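Local coordinates for chitin-binding domain 3 protein (Micromonospora aurantiaca ATCC 27029, PDB 5OPF), which probably cleaves cellulose or chitin chains oxidatively, acting as a copper-dependent lytic polysaccharide monooxygenase of the bacterial AA10 family, at residues A[15-20]-A[29-34]; A[39-44]-A[77-82]; A[115-120]-A[161-166]; A[170-175]-A[189-194]. All blocks are in the same frame, centred on the assembly; numbering follows the deposited sequence. Where two conformers were deposited one is given.

In the fold
The copper ion is held by H1, H108 and Y185 at one end of a beta-sandwich, and the four contacts lie in two parts of the fold. Contacts 1 and 2 belong to the helical region after strand 2-6; they share helix 32-40, and their centres lie 14 Å apart. In contact 2 the side chain of Y80 comes to about 11 Å from the copper. Contacts 3 and 4 sit in the sandwich, with centres only 8 Å apart, and touch directly, T118 of one meeting H170 of the other. Contact 4 uses strand 183-192, which carries Y185 nearer its start. Contacts 2 and 3 are the farthest apart, about 28 Å between centres.

Contact 1: A[15-20]-A[29-34]; sequences WQRWGG and TQDPMC
W18 and C34 mark the nearest backbone approach, 8.1 Å between their CA atoms, where helix 10-18 passes the break between helix 27-30 and helix 32-40. The motif at the break is an N-cap: D31 stands just before helix 32-40, in the helical region that probably corresponds to the L2 region of related monooxygenases. With CG anti to its backbone N (chi1 -171°), D31 caps the helix through OD1, which takes the N-H of C34 at 3.1 Å from above the carboxylate plane. Its other oxygen, OD2, collects three N-H groups from helix 10-18. R17 supplies two of them end-on, NH1 at 2.8 Å and NH2 at 3.0 Å from OD2, in a salt bridge whose flat groups are only 23° apart. The third is W18 NE1, 2.9 Å from D31 OD2, with the oxygen close to the indole plane. An aspartate suits this buried place because one carboxylate serves both helices, and the arginine charge and helix N-terminus would probably stabilise its ionised form. The indole also makes apolar contact, its CD1 lying 3.8 Å from C34 CB, while its far edge reaches Q30, CH2 to OE1 3.5 Å. C34 is tied to C14 by a disulfide, and its SG rests 3.4 Å from R17 NH2.

Contact 2: A[39-44]-A[77-82]; sequences QADPNA and SGRYNA
R79 lays one face of its guanidinium against N43, whose CB sits 3.6 Å from R79 NE and is offset toward the rim of the group. The amide of N43 is not stacked on it: the two planes stand 65° apart. The side chain of R79 leaves with CG anti to its backbone N and then bends at chi3 (-76°), which brings NE over N43 CB and within bonding distance of a water. The opposite charges of R79 and D41 do not touch; this water joins them, donating to D41 OD2 at 2.7 Å and accepting from R79 NE at 2.9 Å, with a weak further bond from N43 ND2. An alanine at R79 would probably leave that water without its NE donor and D41 without its facing positive charge. In the helical region of the fold, the link between helix 32-40 and helix 43-46 is held by a capping bond, D41 OD1 to N43 N at 2.9 Å, and it packs on a type I beta turn from G78 to N81, entered by G78 at positive phi. The ring of Y80 is covered on one face by CG of R79 and presents its edge to A44, CE1 lying 3.4 Å from the carbonyl O, a buried oxygen with no polar partner in the model. A44 CB, small enough for this close approach, meets Y80 CD1 at 3.8 Å, while Y80 OH bonds to N47 O. Beyond them A40 and A82 touch methyl to methyl, CB to CB 4.0 Å.

Contact 3: A[115-120]-A[161-166]; sequences VYVTKQ and ANAPGR
V117 and A163 meet in the tightly packed half of this contact, V117 CG1 lying 4.0 Å from A163 CB. Two residues back along each chain, V115 and A161 repeat the pairing. Here strand 110-118 and strand 154-162, which belong to the two different sheets of the sandwich, face each other through apolar side chains; the branched valines meet short alanines, and F98 touches both V117 and A161. At the end of this layer R166 comes across from a type II turn running from A163 to R166, in which G165 takes the positive phi that a residue with a side chain would less readily adopt. The R166 chain bends at chi2 (62°) and brings NE to T118 O, 2.8 Å away in a nearly straight bond (164°). NH2 binds V117 O at 3.3 Å from above the carbonyl plane, and NH1 returns to P164 O at 3.0 Å, while A163 CB lies over one guanidinium face. A leucine at R166 would probably leave the carbonyls of V117, T118 and P164 without these donors and E135 without its salt-bridge mate. The solvent side is looser: Q120 packs its OE1 3.3 Å from R166 CA but finds its main partner in H170, and K119 passes its aliphatic chain by R166 NH2 on the way to S132 O. A buried arginine thus shares its N-H groups among strand and turn carbonyls and the carboxylate of E135, which probably balances its charge.

Contact 4: A[170-175]-A[189-194]; sequences HVVYTI and SDVDFG
F193 turns an edge of its ring to H170, with CE2 3.8 Å from H170 CB and CD2 close to the imidazole CD2. The two ring planes stand at 74°, with centroids 5.7 Å apart. V94 and V117 also touch F193, giving the phenyl group an apolar setting at the end of the chain. The imidazole, by contrast, is held through both nitrogens, ND1 with T118 OG1 and NE2 with Q120 OE1, so a histidine can join an apolar neighbour to polar ones. Behind the rings, strands 169-178 and 183-192 form a beta hairpin in the immunoglobulin-like sandwich. H170 with V191 and V172 with S189 are antiparallel hydrogen-bonded pairs, V171 with D190 the non-hydrogen-bonded pair between them. In the hydrogen-bonded pairs, V191 N meets H170 O at 3.1 Å from above the carbonyl plane, while S189 N meets V172 O at 2.8 Å within the plane of that carbonyl. On the H170 face V172 lies across V191, CG2 to CG1 3.8 Å, a branched pair that fills the core. On the other face D190 lies alongside V171, its OD1 3.7 Å from V171 CG2, and a water bridges OD1 to H170 O. Past the strand, D192 makes an Asx turn, OD1 taking G194 N at 2.8 Å. The buried carboxylate of D190 forms a salt bridge with R10 through OD2, which would probably keep it ionised, and the bond of H170 NE2 to an amide oxygen is consistent with a proton on that nitrogen.

Contact 1: A[15-20]-A[29-34]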
loop_
_atom_site.group_PDB
_atom_site.type_symbol
_atom_site.label_atom_id
_atom_site.label_comp_id
_atom_site.label_asym_id
_atom_site.label_seq_id
_atom_site.Cartn_x
_atom_site.Cartn_y
_atom_site.Cartn_z
ATOM N N TRP A 15 -6.439 -9.914 -0.440
ATOM C CA TRP A 15 -6.132 -11.093 -1.248
ATOM C C TRP A 15 -5.628 -12.240 -0.383
ATOM O O TRP A 15 -6.089 -13.381 -0.506
ATOM C CB TRP A 15 -5.097 -10.730 -2.319
ATOM C CG TRP A 15 -4.628 -11.923 -3.097
ATOM C CD1 TRP A 15 -5.279 -12.547 -4.116
ATOM C CD2 TRP A 15 -3.403 -12.626 -2.909
ATOM N NE1 TRP A 15 -4.533 -13.608 -4.578
ATOM C CE2 TRP A 15 -3.376 -13.679 -3.848
ATOM C CE3 TRP A 15 -2.327 -12.469 -2.036
ATOM C CZ2 TRP A 15 -2.305 -14.568 -3.943
ATOM C CZ3 TRP A 15 -1.266 -13.354 -2.121
ATOM C CH2 TRP A 15 -1.266 -14.396 -3.067
ATOM N N GLN A 16 -4.673 -11.960 0.499
ATOM C CA GLN A 16 -4.105 -13.010 1.331
ATOM C C GLN A 16 -5.168 -13.620 2.235
ATOM O O GLN A 16 -5.260 -14.847 2.376
ATOM C CB GLN A 16 -2.990 -12.387 2.169
ATOM C CG GLN A 16 -1.979 -13.311 2.792
ATOM C CD GLN A 16 -0.788 -12.517 3.331
ATOM O OE1 GLN A 16 -0.937 -11.378 3.791
ATOM N NE2 GLN A 16 0.394 -13.098 3.243
ATOM N N ARG A 17 -5.980 -12.774 2.876
ATOM C CA ARG A 17 -6.884 -13.289 3.896
ATOM C C ARG A 17 -8.159 -13.889 3.322
ATOM O O ARG A 17 -8.711 -14.812 3.922
ATOM C CB ARG A 17 -7.203 -12.211 4.926
ATOM C CG ARG A 17 -5.985 -11.880 5.782
ATOM C CD ARG A 17 -6.196 -10.789 6.839
ATOM N NE ARG A 17 -6.558 -9.510 6.236
ATOM C CZ ARG A 17 -7.793 -9.020 6.173
ATOM N NH1 ARG A 17 -8.814 -9.656 6.723
ATOM N NH2 ARG A 17 -8.006 -7.865 5.579
ATOM N N TRP A 18 -8.638 -13.400 2.182
ATOM C CA TRP A 18 -9.910 -13.844 1.622
ATOM C C TRP A 18 -9.817 -14.469 0.237
ATOM O O TRP A 18 -10.835 -14.973 -0.252
ATOM C CB TRP A 18 -10.921 -12.683 1.559
ATOM C CG TRP A 18 -11.297 -12.125 2.886
ATOM C CD1 TRP A 18 -10.793 -11.001 3.465
ATOM C CD2 TRP A 18 -12.251 -12.661 3.814
ATOM N NE1 TRP A 18 -11.381 -10.791 4.688
ATOM C CE2 TRP A 18 -12.275 -11.801 4.931
ATOM C CE3 TRP A 18 -13.095 -13.774 3.804
ATOM C CZ2 TRP A 18 -13.107 -12.023 6.027
ATOM C CZ3 TRP A 18 -13.919 -13.992 4.890
ATOM C CH2 TRP A 18 -13.919 -13.121 5.984
ATOM N N GLY A 19 -8.653 -14.466 -0.417
ATOM C CA GLY A 19 -8.594 -14.975 -1.778
ATOM C C GLY A 19 -9.086 -16.406 -1.898
ATOM O O GLY A 19 -9.750 -16.763 -2.877
ATOM N N GLY A 20 -8.766 -17.248 -0.911
ATOM C CA GLY A 20 -9.212 -18.630 -0.922
ATOM C C GLY A 20 -10.695 -18.809 -0.664
ATOM O O GLY A 20 -11.237 -19.883 -0.961
ATOM N N THR A 29 -19.857 -9.056 7.284
ATOM C CA THR A 29 -19.797 -8.598 8.663
ATOM C C THR A 29 -18.412 -8.702 9.272
ATOM O O THR A 29 -18.055 -7.826 10.062
ATOM C CB THR A 29 -20.794 -9.343 9.551
ATOM O OG1 THR A 29 -20.546 -10.748 9.473
ATOM C CG2 THR A 29 -22.220 -9.033 9.125
ATOM N N GLN A 30 -17.611 -9.704 8.907
ATOM C CA GLN A 30 -16.296 -9.869 9.511
ATOM C C GLN A 30 -15.278 -8.864 8.983
ATOM O O GLN A 30 -14.358 -8.483 9.717
ATOM C CB GLN A 30 -15.795 -11.293 9.289
ATOM C CG GLN A 30 -16.623 -12.347 10.031
ATOM C CD GLN A 30 -16.164 -13.771 9.768
ATOM O OE1 GLN A 30 -15.123 -14.003 9.157
ATOM N NE2 GLN A 30 -16.956 -14.735 10.226
ATOM N N ASP A 31 -15.411 -8.415 7.735
ATOM C CA ASP A 31 -14.425 -7.522 7.119
ATOM C C ASP A 31 -15.143 -6.696 6.062
ATOM O O ASP A 31 -15.007 -6.931 4.859
ATOM C CB ASP A 31 -13.262 -8.338 6.544
ATOM C CG ASP A 31 -12.082 -7.497 6.075
ATOM O OD1 ASP A 31 -12.197 -6.253 5.939
ATOM O OD2 ASP A 31 -11.024 -8.117 5.800
ATOM N N PRO A 32 -15.959 -5.724 6.497
ATOM C CA PRO A 32 -16.760 -4.944 5.538
ATOM C C PRO A 32 -15.936 -4.232 4.483
ATOM O O PRO A 32 -16.409 -4.065 3.351
ATOM C CB PRO A 32 -17.520 -3.957 6.438
ATOM C CG PRO A 32 -17.618 -4.665 7.757
ATOM C CD PRO A 32 -16.346 -5.444 7.894
ATOM N N MET A 33 -14.721 -3.793 4.815
ATOM C CA MET A 33 -13.914 -3.104 3.815
ATOM C C MET A 33 -13.428 -4.056 2.728
ATOM O O MET A 33 -13.448 -3.702 1.545
ATOM C CB MET A 33 -12.751 -2.349 4.450
ATOM C CG MET A 33 -13.149 -1.133 5.275
ATOM S SD MET A 33 -14.063 0.148 4.343
ATOM C CE MET A 33 -15.759 -0.304 4.733
ATOM N N CYS A 34 -12.977 -5.260 3.087
ATOM C CA CYS A 34 -12.646 -6.215 2.027
ATOM C C CYS A 34 -13.893 -6.646 1.251
ATOM O O CYS A 34 -13.823 -6.862 0.035
ATOM C CB CYS A 34 -11.863 -7.429 2.529
ATOM S SG CYS A 34 -10.163 -7.082 3.028
#

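Contact 2: A[39-44]-A[77-82]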
loop_
_atom_site.group_PDB
_atom_site.type_symbol
_atom_site.label_atom_id
_atom_site.label_comp_id
_atom_site.label_asym_id
_atom_site.label_seq_id
_atom_site.Cartn_x
_atom_site.Cartn_y
_atom_site.Cartn_z
ATOM N N GLN A 39 -16.601 -6.986 -3.852
ATOM C CA GLN A 39 -17.848 -6.835 -4.596
ATOM C C GLN A 39 -17.703 -5.831 -5.737
ATOM O O GLN A 39 -18.298 -6.014 -6.807
ATOM C CB GLN A 39 -18.979 -6.432 -3.649
ATOM C CG GLN A 39 -19.332 -7.500 -2.614
ATOM C CD GLN A 39 -20.124 -8.660 -3.192
ATOM O OE1 GLN A 39 -19.578 -9.729 -3.475
ATOM N NE2 GLN A 39 -21.421 -8.454 -3.361
ATOM N N ALA A 40 -16.914 -4.773 -5.540
ATOM C CA ALA A 40 -16.795 -3.722 -6.551
ATOM C C ALA A 40 -15.939 -4.169 -7.731
ATOM O O ALA A 40 -16.292 -3.926 -8.892
ATOM C CB ALA A 40 -16.206 -2.463 -5.920
ATOM N N ASP A 41 -14.799 -4.800 -7.458
ATOM C CA ASP A 41 -13.934 -5.259 -8.534
ATOM C C ASP A 41 -12.934 -6.261 -7.969
ATOM O O ASP A 41 -11.928 -5.868 -7.349
ATOM C CB ASP A 41 -13.193 -4.099 -9.193
ATOM C CG ASP A 41 -12.463 -4.528 -10.461
ATOM O OD1 ASP A 41 -12.216 -5.745 -10.626
ATOM O OD2 ASP A 41 -12.146 -3.660 -11.301
ATOM N N PRO A 42 -13.179 -7.563 -8.146
ATOM C CA PRO A 42 -12.245 -8.560 -7.603
ATOM C C PRO A 42 -10.836 -8.424 -8.143
ATOM O O PRO A 42 -9.890 -8.862 -7.478
ATOM C CB PRO A 42 -12.882 -9.900 -8.001
ATOM C CG PRO A 42 -14.322 -9.593 -8.184
ATOM C CD PRO A 42 -14.374 -8.194 -8.730
ATOM N N ASN A 43 -10.656 -7.826 -9.322
ATOM C CA ASN A 43 -9.314 -7.704 -9.877
ATOM C C ASN A 43 -8.417 -6.773 -9.078
ATOM O O ASN A 43 -7.190 -6.840 -9.238
ATOM C CB ASN A 43 -9.386 -7.260 -11.328
ATOM C CG ASN A 43 -10.019 -8.302 -12.206
ATOM O OD1 ASN A 43 -9.921 -9.507 -11.940
ATOM N ND2 ASN A 43 -10.679 -7.852 -13.266
ATOM N N ALA A 44 -8.970 -5.917 -8.212
ATOM C CA ALA A 44 -8.115 -5.135 -7.322
ATOM C C ALA A 44 -7.292 -6.049 -6.432
ATOM O O ALA A 44 -6.198 -5.671 -5.989
ATOM C CB ALA A 44 -8.961 -4.215 -6.446
ATOM N N SER A 77 -8.242 2.721 -15.047
ATOM C CA SER A 77 -9.673 2.767 -15.287
ATOM C C SER A 77 -10.466 2.447 -14.035
ATOM O O SER A 77 -11.570 1.906 -14.113
ATOM C CB SER A 77 -10.083 1.849 -16.439
ATOM O OG SER A 77 -9.394 2.198 -17.626
ATOM N N GLY A 78 -9.915 2.776 -12.875
ATOM C CA GLY A 78 -10.647 2.642 -11.632
ATOM C C GLY A 78 -10.601 1.278 -10.979
ATOM O O GLY A 78 -11.356 1.039 -10.035
ATOM N N ARG A 79 -9.705 0.389 -11.420
ATOM C CA ARG A 79 -9.648 -0.966 -10.885
ATOM C C ARG A 79 -9.572 -0.991 -9.362
ATOM O O ARG A 79 -10.164 -1.872 -8.724
ATOM C CB ARG A 79 -8.449 -1.701 -11.492
ATOM C CG ARG A 79 -8.147 -3.049 -10.858
ATOM C CD ARG A 79 -7.123 -3.827 -11.647
ATOM N NE ARG A 79 -7.753 -4.388 -12.840
ATOM C CZ ARG A 79 -7.143 -5.140 -13.750
ATOM N NH1 ARG A 79 -5.850 -5.414 -13.643
ATOM N NH2 ARG A 79 -7.837 -5.619 -14.777
ATOM N N TYR A 80 -8.814 -0.064 -8.772
ATOM C CA TYR A 80 -8.519 -0.062 -7.342
ATOM C C TYR A 80 -9.316 0.987 -6.557
ATOM O O TYR A 80 -8.990 1.248 -5.388
ATOM C CB TYR A 80 -7.005 0.131 -7.119
ATOM C CG TYR A 80 -6.149 -0.900 -7.832
ATOM C CD1 TYR A 80 -5.853 -2.124 -7.245
ATOM C CD2 TYR A 80 -5.633 -0.645 -9.090
ATOM C CE1 TYR A 80 -5.080 -3.073 -7.898
ATOM C CE2 TYR A 80 -4.852 -1.577 -9.754
ATOM C CZ TYR A 80 -4.583 -2.797 -9.155
ATOM O OH TYR A 80 -3.807 -3.722 -9.824
ATOM N N ASN A 81 -10.377 1.550 -7.145
ATOM C CA ASN A 81 -11.103 2.648 -6.508
ATOM C C ASN A 81 -11.645 2.280 -5.133
ATOM O O ASN A 81 -11.733 3.144 -4.251
ATOM C CB ASN A 81 -12.259 3.100 -7.396
ATOM C CG ASN A 81 -11.803 3.892 -8.605
ATOM O OD1 ASN A 81 -10.614 4.075 -8.835
ATOM N ND2 ASN A 81 -12.763 4.362 -9.389
ATOM N N ALA A 82 -12.071 1.029 -4.940
ATOM C CA ALA A 82 -12.644 0.638 -3.654
ATOM C C ALA A 82 -11.630 0.671 -2.515
ATOM O O ALA A 82 -12.032 0.647 -1.342
ATOM C CB ALA A 82 -13.281 -0.744 -3.747
HETATM O O HOH W 1 -10.567 -4.452 -13.290
#

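Contact 3: A[115-120]-A[161-166]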
loop_
_atom_site.group_PDB
_atom_site.type_symbol
_atom_site.label_atom_id
_atom_site.label_comp_id
_atom_site.label_asym_id
_atom_site.label_seq_id
_atom_site.Cartn_x
_atom_site.Cartn_y
_atom_site.Cartn_z
ATOM N N VAL A 115 8.518 5.778 2.298
ATOM C CA VAL A 115 7.540 5.320 3.283
ATOM C C VAL A 115 7.057 6.519 4.090
ATOM O O VAL A 115 7.854 7.198 4.754
ATOM C CB VAL A 115 8.122 4.236 4.205
ATOM C CG1 VAL A 115 7.103 3.819 5.278
ATOM C CG2 VAL A 115 8.586 3.030 3.405
ATOM N N TYR A 116 5.751 6.758 4.034
ATOM C CA TYR A 116 5.075 7.798 4.794
ATOM C C TYR A 116 4.160 7.140 5.826
ATOM O O TYR A 116 3.630 6.046 5.601
ATOM C CB TYR A 116 4.184 8.654 3.868
ATOM C CG TYR A 116 4.934 9.405 2.798
ATOM C CD1 TYR A 116 5.247 8.815 1.583
ATOM C CD2 TYR A 116 5.337 10.711 3.004
ATOM C CE1 TYR A 116 5.948 9.499 0.620
ATOM C CE2 TYR A 116 6.043 11.404 2.037
ATOM C CZ TYR A 116 6.348 10.784 0.849
ATOM O OH TYR A 116 7.060 11.459 -0.131
ATOM N N VAL A 117 3.930 7.823 6.950
ATOM C CA VAL A 117 2.946 7.392 7.936
ATOM C C VAL A 117 2.092 8.588 8.323
ATOM O O VAL A 117 2.589 9.710 8.477
ATOM C CB VAL A 117 3.603 6.747 9.177
ATOM C CG1 VAL A 117 2.584 6.454 10.278
ATOM C CG2 VAL A 117 4.327 5.464 8.787
ATOM N N THR A 118 0.805 8.330 8.539
ATOM C CA THR A 118 -0.114 9.362 8.979
ATOM C C THR A 118 0.304 9.939 10.328
ATOM O O THR A 118 0.925 9.275 11.169
ATOM C CB THR A 118 -1.554 8.827 9.015
ATOM O OG1 THR A 118 -1.605 7.567 9.687
ATOM C CG2 THR A 118 -2.071 8.646 7.607
ATOM N N LYS A 119 -0.033 11.207 10.503
ATOM C CA LYS A 119 0.254 11.943 11.718
ATOM C C LYS A 119 -0.781 11.639 12.797
ATOM O O LYS A 119 -1.963 11.414 12.515
ATOM C CB LYS A 119 0.239 13.441 11.402
ATOM C CG LYS A 119 1.297 13.860 10.396
ATOM C CD LYS A 119 0.962 15.180 9.695
ATOM C CE LYS A 119 1.973 15.490 8.605
ATOM N NZ LYS A 119 1.708 16.810 7.958
ATOM N N GLN A 120 -0.332 11.642 14.053
ATOM C CA GLN A 120 -1.266 11.471 15.156
ATOM C C GLN A 120 -2.365 12.520 15.059
ATOM O O GLN A 120 -2.098 13.708 14.846
ATOM C CB GLN A 120 -0.545 11.557 16.500
ATOM C CG GLN A 120 -1.379 11.042 17.672
ATOM C CD GLN A 120 -1.584 9.536 17.656
ATOM O OE1 GLN A 120 -0.878 8.808 16.960
ATOM N NE2 GLN A 120 -2.560 9.064 18.427
ATOM N N ALA A 161 11.681 2.313 8.969
ATOM C CA ALA A 161 10.802 3.460 9.110
ATOM C C ALA A 161 10.682 3.783 10.589
ATOM O O ALA A 161 10.636 2.874 11.426
ATOM C CB ALA A 161 9.416 3.163 8.525
ATOM N N ASN A 162 10.645 5.069 10.923
ATOM C CA ASN A 162 10.521 5.494 12.316
ATOM C C ASN A 162 9.454 6.572 12.381
ATOM O O ASN A 162 9.647 7.670 11.847
ATOM C CB ASN A 162 11.840 6.018 12.881
ATOM C CG ASN A 162 11.709 6.440 14.337
ATOM O OD1 ASN A 162 10.746 6.078 15.005
ATOM N ND2 ASN A 162 12.669 7.214 14.826
ATOM N N ALA A 163 8.337 6.256 13.034
ATOM C CA ALA A 163 7.188 7.153 13.143
ATOM C C ALA A 163 6.977 7.493 14.615
ATOM O O ALA A 163 6.133 6.883 15.290
ATOM C CB ALA A 163 5.952 6.515 12.513
ATOM N N PRO A 164 7.712 8.475 15.142
ATOM C CA PRO A 164 7.616 8.782 16.567
ATOM C C PRO A 164 6.252 9.326 16.938
ATOM O O PRO A 164 5.601 10.044 16.171
ATOM C CB PRO A 164 8.690 9.859 16.776
ATOM C CG PRO A 164 9.560 9.798 15.592
ATOM C CD PRO A 164 8.729 9.304 14.472
ATOM N N GLY A 165 5.832 8.985 18.151
ATOM C CA GLY A 165 4.643 9.548 18.739
ATOM C C GLY A 165 3.338 8.912 18.320
ATOM O O GLY A 165 2.305 9.240 18.909
ATOM N N ARG A 166 3.333 8.009 17.351
ATOM C CA ARG A 166 2.094 7.390 16.908
ATOM C C ARG A 166 1.619 6.336 17.897
ATOM O O ARG A 166 2.408 5.516 18.386
ATOM C CB ARG A 166 2.298 6.711 15.557
ATOM C CG ARG A 166 2.142 7.604 14.331
ATOM C CD ARG A 166 3.150 8.721 14.289
ATOM N NE ARG A 166 3.113 9.356 12.981
ATOM C CZ ARG A 166 4.040 10.177 12.516
ATOM N NH1 ARG A 166 5.083 10.497 13.262
ATOM N NH2 ARG A 166 3.913 10.673 11.292
#

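Contact 4: A[170-175]-A[189-194]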
loop_
_atom_site.group_PDB
_atom_site.type_symbol
_atom_site.label_atom_id
_atom_site.label_comp_id
_atom_site.label_asym_id
_atom_site.label_seq_id
_atom_site.Cartn_x
_atom_site.Cartn_y
_atom_site.Cartn_z
ATOM N N HIS A 170 -3.382 3.740 12.184
ATOM C CA HIS A 170 -2.702 4.633 11.249
ATOM C C HIS A 170 -2.679 3.996 9.862
ATOM O O HIS A 170 -3.089 2.848 9.678
ATOM C CB HIS A 170 -1.299 4.976 11.774
ATOM C CG HIS A 170 -1.334 6.068 12.775
ATOM N ND1 HIS A 170 -1.542 7.373 12.388
ATOM C CD2 HIS A 170 -1.264 6.059 14.127
ATOM C CE1 HIS A 170 -1.580 8.127 13.472
ATOM N NE2 HIS A 170 -1.423 7.358 14.538
ATOM N N VAL A 171 -2.201 4.769 8.885
ATOM C CA VAL A 171 -1.982 4.276 7.532
ATOM C C VAL A 171 -0.538 4.562 7.138
ATOM O O VAL A 171 -0.033 5.675 7.341
ATOM C CB VAL A 171 -2.963 4.914 6.526
ATOM C CG1 VAL A 171 -2.758 4.340 5.130
ATOM C CG2 VAL A 171 -4.414 4.693 6.963
ATOM N N VAL A 172 0.121 3.547 6.587
ATOM C CA VAL A 172 1.413 3.669 5.925
ATOM C C VAL A 172 1.143 3.843 4.435
ATOM O O VAL A 172 0.305 3.147 3.851
ATOM C CB VAL A 172 2.271 2.411 6.173
ATOM C CG1 VAL A 172 3.670 2.589 5.595
ATOM C CG2 VAL A 172 2.341 2.068 7.661
ATOM N N TYR A 173 1.846 4.782 3.806
ATOM C CA TYR A 173 1.760 4.977 2.360
ATOM C C TYR A 173 3.155 4.813 1.793
ATOM O O TYR A 173 4.066 5.578 2.136
ATOM C CB TYR A 173 1.233 6.358 2.007
ATOM C CG TYR A 173 0.776 6.550 0.576
ATOM C CD1 TYR A 173 -0.163 5.691 -0.008
ATOM C CD2 TYR A 173 1.215 7.632 -0.181
ATOM C CE1 TYR A 173 -0.639 5.896 -1.299
ATOM C CE2 TYR A 173 0.738 7.849 -1.465
ATOM C CZ TYR A 173 -0.194 6.990 -2.011
ATOM O OH TYR A 173 -0.703 7.257 -3.265
ATOM N N THR A 174 3.322 3.812 0.935
ATOM C CA THR A 174 4.609 3.478 0.345
ATOM C C THR A 174 4.538 3.744 -1.157
ATOM O O THR A 174 3.619 3.264 -1.846
ATOM C CB THR A 174 4.979 2.012 0.640
ATOM O OG1 THR A 174 5.056 1.799 2.058
ATOM C CG2 THR A 174 6.325 1.654 0.036
ATOM N N ILE A 175 5.522 4.483 -1.663
ATOM C CA ILE A 175 5.646 4.805 -3.085
ATOM C C ILE A 175 6.910 4.133 -3.603
ATOM O O ILE A 175 8.012 4.406 -3.113
ATOM C CB ILE A 175 5.723 6.323 -3.332
ATOM C CG1 ILE A 175 4.500 7.026 -2.740
ATOM C CG2 ILE A 175 5.870 6.605 -4.853
ATOM C CD1 ILE A 175 4.500 8.537 -2.921
ATOM N N SER A 189 -1.130 0.754 3.584
ATOM C CA SER A 189 -1.201 -0.365 4.525
ATOM C C SER A 189 -1.776 0.118 5.853
ATOM O O SER A 189 -1.261 1.078 6.446
ATOM C CB SER A 189 0.179 -0.964 4.821
ATOM O OG SER A 189 0.812 -1.410 3.643
ATOM N N ASP A 190 -2.810 -0.562 6.339
ATOM C CA ASP A 190 -3.397 -0.219 7.627
ATOM C C ASP A 190 -2.634 -0.892 8.759
ATOM O O ASP A 190 -2.386 -2.101 8.734
ATOM C CB ASP A 190 -4.873 -0.606 7.641
ATOM C CG ASP A 190 -5.645 0.102 6.556
ATOM O OD1 ASP A 190 -5.899 1.316 6.740
ATOM O OD2 ASP A 190 -5.959 -0.548 5.510
ATOM N N VAL A 191 -2.248 -0.087 9.750
ATOM C CA VAL A 191 -1.448 -0.566 10.869
ATOM C C VAL A 191 -2.013 -0.027 12.172
ATOM O O VAL A 191 -2.800 0.921 12.196
ATOM C CB VAL A 191 0.047 -0.188 10.733
ATOM C CG1 VAL A 191 0.629 -0.776 9.467
ATOM C CG2 VAL A 191 0.239 1.321 10.787
ATOM N N ASP A 192 -1.581 -0.629 13.274
ATOM C CA ASP A 192 -1.926 -0.141 14.602
ATOM C C ASP A 192 -0.635 -0.119 15.404
ATOM O O ASP A 192 -0.027 -1.171 15.631
ATOM C CB ASP A 192 -2.988 -1.033 15.243
ATOM C CG ASP A 192 -3.576 -0.430 16.509
ATOM O OD1 ASP A 192 -2.816 0.130 17.329
ATOM O OD2 ASP A 192 -4.817 -0.513 16.687
ATOM N N PHE A 193 -0.203 1.075 15.808
ATOM C CA PHE A 193 1.031 1.267 16.564
ATOM C C PHE A 193 0.911 0.851 18.027
ATOM O O PHE A 193 1.895 0.945 18.775
ATOM C CB PHE A 193 1.512 2.725 16.426
ATOM C CG PHE A 193 2.180 3.014 15.106
ATOM C CD1 PHE A 193 3.538 2.831 14.967
ATOM C CD2 PHE A 193 1.459 3.453 14.014
ATOM C CE1 PHE A 193 4.175 3.067 13.760
ATOM C CE2 PHE A 193 2.086 3.695 12.798
ATOM C CZ PHE A 193 3.450 3.496 12.665
ATOM N N GLY A 194 -0.251 0.364 18.442
ATOM C CA GLY A 194 -0.433 -0.125 19.798
ATOM C C GLY A 194 -0.919 0.933 20.756
ATOM O O GLY A 194 -1.065 2.111 20.371
ATOM O OXT GLY A 194 -1.160 0.597 21.931
HETATM O O HOH W 2 -5.998 2.241 9.293
HETATM O O HOH W 3 2.482 0.741 2.644
#